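Local coordinates for propionate kinase (Francisella tularensis subsp. tularensis, PDB 3KHY) that phosphorylates propionate at the expense of ATP, and probably also interconverts acetate and ATP with acetyl phosphate and ADP, working as a homodimer, at the interface of chains A and B. Coordinates in Å, arbitrary orientation; residue numbers count along the deposited sequence, not the author numbering. Chains: chain A/B, Propionate kinase.

The interface of chains A and B. Residues chain A 238-240, 242; chain B 225-226, 237, 242, 260.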
ATOM      1  N   ASP A 238      -5.645  -4.383   1.316  1.00 12.58           N
ATOM      2  CA  ASP A 238      -5.132  -5.242   2.398  1.00 14.09           C
ATOM      3  C   ASP A 238      -5.065  -6.662   1.831  1.00 18.41           C
ATOM      4  O   ASP A 238      -6.058  -7.160   1.270  1.00 16.29           O
ATOM      5  CB  ASP A 238      -6.106  -5.173   3.588  1.00 12.54           C
ATOM      6  CG  ASP A 238      -5.639  -5.952   4.806  1.00 14.94           C
ATOM      7  OD1 ASP A 238      -4.731  -6.808   4.705  1.00 16.36           O
ATOM      8  OD2 ASP A 238      -6.213  -5.700   5.890  1.00 17.26           O
ATOM      9  N   PRO A 239      -3.889  -7.304   1.928  1.00 15.66           N
ATOM     10  CA  PRO A 239      -3.740  -8.679   1.437  1.00 17.88           C
ATOM     11  C   PRO A 239      -4.702  -9.631   2.146  1.00 17.66           C
ATOM     12  O   PRO A 239      -5.018 -10.694   1.615  1.00 17.57           O
ATOM     13  CB  PRO A 239      -2.291  -9.028   1.804  1.00 18.39           C
ATOM     14  CG  PRO A 239      -1.913  -8.022   2.898  1.00 13.70           C
ATOM     15  CD  PRO A 239      -2.637  -6.781   2.497  1.00 11.01           C
ATOM     16  N   SER A 240      -5.168  -9.242   3.329  1.00 13.50           N
ATOM     17  CA  SER A 240      -6.118 -10.062   4.096  1.00 16.47           C
ATOM     18  C   SER A 240      -7.413 -10.346   3.357  1.00 18.07           C
ATOM     19  O   SER A 240      -8.209 -11.187   3.798  1.00 15.40           O
ATOM     20  CB  SER A 240      -6.497  -9.365   5.401  1.00 17.38           C
ATOM     21  OG  SER A 240      -5.361  -9.021   6.147  1.00 19.27           O
ATOM     22  N   PHE A 242      -7.851 -11.812   0.653  1.00 14.74           N
ATOM     23  CA  PHE A 242      -7.850 -13.113  -0.003  1.00 16.01           C
ATOM     24  C   PHE A 242      -8.432 -14.179   0.923  1.00 18.10           C
ATOM     25  O   PHE A 242      -9.334 -14.913   0.534  1.00 18.76           O
ATOM     26  CB  PHE A 242      -6.457 -13.493  -0.500  1.00 14.29           C
ATOM     27  CG  PHE A 242      -6.091 -12.838  -1.813  1.00 19.11           C
ATOM     28  CD1 PHE A 242      -6.195 -13.530  -3.006  1.00 17.41           C
ATOM     29  CD2 PHE A 242      -5.675 -11.522  -1.848  1.00 17.57           C
ATOM     30  CE1 PHE A 242      -5.866 -12.913  -4.226  1.00 18.74           C
ATOM     31  CE2 PHE A 242      -5.344 -10.902  -3.063  1.00 21.60           C
ATOM     32  CZ  PHE A 242      -5.441 -11.605  -4.243  1.00 18.09           C
TER
ATOM     33  N   LEU B 225      -3.015  -6.797   9.670  1.00 17.25           N
ATOM     34  CA  LEU B 225      -1.882  -7.206   8.837  1.00 13.62           C
ATOM     35  C   LEU B 225      -1.315  -6.053   7.986  1.00 12.40           C
ATOM     36  O   LEU B 225      -0.116  -6.006   7.725  1.00 17.94           O
ATOM     37  CB  LEU B 225      -2.271  -8.387   7.932  1.00 18.92           C
ATOM     38  CG  LEU B 225      -1.293  -8.773   6.819  1.00 17.59           C
ATOM     39  CD1 LEU B 225       0.082  -9.179   7.396  1.00 15.30           C
ATOM     40  CD2 LEU B 225      -1.886  -9.896   5.958  1.00 17.65           C
ATOM     41  N   ASP B 226      -2.168  -5.115   7.589  1.00 16.82           N
ATOM     42  CA  ASP B 226      -1.794  -4.112   6.576  1.00 18.16           C
ATOM     43  C   ASP B 226      -0.981  -2.927   7.125  1.00 17.56           C
ATOM     44  O   ASP B 226      -0.983  -2.652   8.329  1.00 11.94           O
ATOM     45  CB  ASP B 226      -3.057  -3.582   5.862  1.00 10.53           C
ATOM     46  CG  ASP B 226      -2.790  -3.160   4.413  1.00 16.80           C
ATOM     47  OD1 ASP B 226      -1.673  -3.390   3.907  1.00 19.71           O
ATOM     48  OD2 ASP B 226      -3.697  -2.593   3.785  1.00 20.44           O
ATOM     49  N   ILE B 237       1.623  -4.834   0.764  1.00 12.73           N
ATOM     50  CA  ILE B 237       2.193  -5.685  -0.280  1.00 13.95           C
ATOM     51  C   ILE B 237       1.234  -5.811  -1.464  1.00 12.97           C
ATOM     52  O   ILE B 237       0.011  -5.692  -1.307  1.00 13.72           O
ATOM     53  CB  ILE B 237       2.575  -7.071   0.276  1.00 14.04           C
ATOM     54  CG1 ILE B 237       3.486  -7.822  -0.695  1.00 13.34           C
ATOM     55  CG2 ILE B 237       1.328  -7.889   0.630  1.00 16.25           C
ATOM     56  CD1 ILE B 237       4.269  -8.960  -0.022  1.00 19.56           C
ATOM     57  N   PHE B 242      -0.388 -13.301  -4.279  1.00 15.75           N
ATOM     58  CA  PHE B 242      -1.162 -14.513  -4.032  1.00 16.36           C
ATOM     59  C   PHE B 242      -1.169 -15.424  -5.253  1.00 19.84           C
ATOM     60  O   PHE B 242      -0.834 -16.602  -5.148  1.00 19.09           O
ATOM     61  CB  PHE B 242      -2.580 -14.201  -3.551  1.00 17.26           C
ATOM     62  CG  PHE B 242      -2.651 -13.857  -2.094  1.00 22.73           C
ATOM     63  CD1 PHE B 242      -2.992 -14.824  -1.148  1.00 19.46           C
ATOM     64  CD2 PHE B 242      -2.336 -12.585  -1.659  1.00 15.85           C
ATOM     65  CE1 PHE B 242      -3.040 -14.511   0.196  1.00 20.97           C
ATOM     66  CE2 PHE B 242      -2.379 -12.269  -0.305  1.00 16.13           C
ATOM     67  CZ  PHE B 242      -2.737 -13.225   0.614  1.00 17.78           C
ATOM     68  N   LEU B 260       2.442 -14.151   5.683  1.00 18.60           N
ATOM     69  CA  LEU B 260       2.424 -12.691   5.763  1.00 18.06           C
ATOM     70  C   LEU B 260       2.260 -12.216   7.204  1.00 16.40           C
ATOM     71  O   LEU B 260       2.788 -11.166   7.582  1.00 16.13           O
ATOM     72  CB  LEU B 260       1.311 -12.102   4.873  1.00 13.69           C
ATOM     73  CG  LEU B 260       1.496 -12.264   3.359  1.00 15.73           C
ATOM     74  CD1 LEU B 260       0.249 -11.766   2.590  1.00 14.99           C
ATOM     75  CD2 LEU B 260       2.754 -11.557   2.858  1.00 15.50           C
TER
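A:Phe242 and B:Phe242 stack face to face at the two-fold axis of the acetokinase-family homodimer, in a largely apolar patch of the interface that joins the two subunits. The rings are nearly parallel, 3° apart, and run in opposite directions, so the CG atom of each lies over the centre of the other; CD2 of A:Phe242 and CD2 of B:Phe242 are 3.5 Å apart. Each ring starts from the first turn of helix 241-249, with CG anti to the carbonyl carbon; chi1 of -80° in both chains carries the ring toward the axis, and the closely matched second torsions keep the two planes parallel.

Just ahead of that helix, A:Pro239 pushes into chain B. Its CB meets the edge of the B:Phe242 ring in the ring plane and also touches CD1 of B:Leu260, at 3.8 Å. Its CG packs against the CD2 methyl of B:Leu225, 3.6 Å away, while the side chain of B:Ile237 crosses the proline at about a right angle, its CG2 methyl turned toward CG and CB. CD of the same ring lies against the carboxylate of B:Asp226.

Beside it, the side chains of A:Asp238 and B:Asp226 pass in opposite directions, their carboxylates stacked with planes 24° apart; OD1 of A:Asp238 and OD2 of B:Asp226 stay 4.4 Å apart, near enough that their like charges may be felt. A:Asp238 is turned back on its own chain: OD1 accepts hydrogen bonds from A:Ser240 N (2.8 Å) and the A:Ser240 hydroxyl OG (2.7 Å), both from the same face of the carboxylate. This pair of bonds braces the turn bearing A:Pro239 and may ease the charge on OD1. The centre of the patch lies about 18 Å from B:Asp142, the probable catalytic proton donor/acceptor.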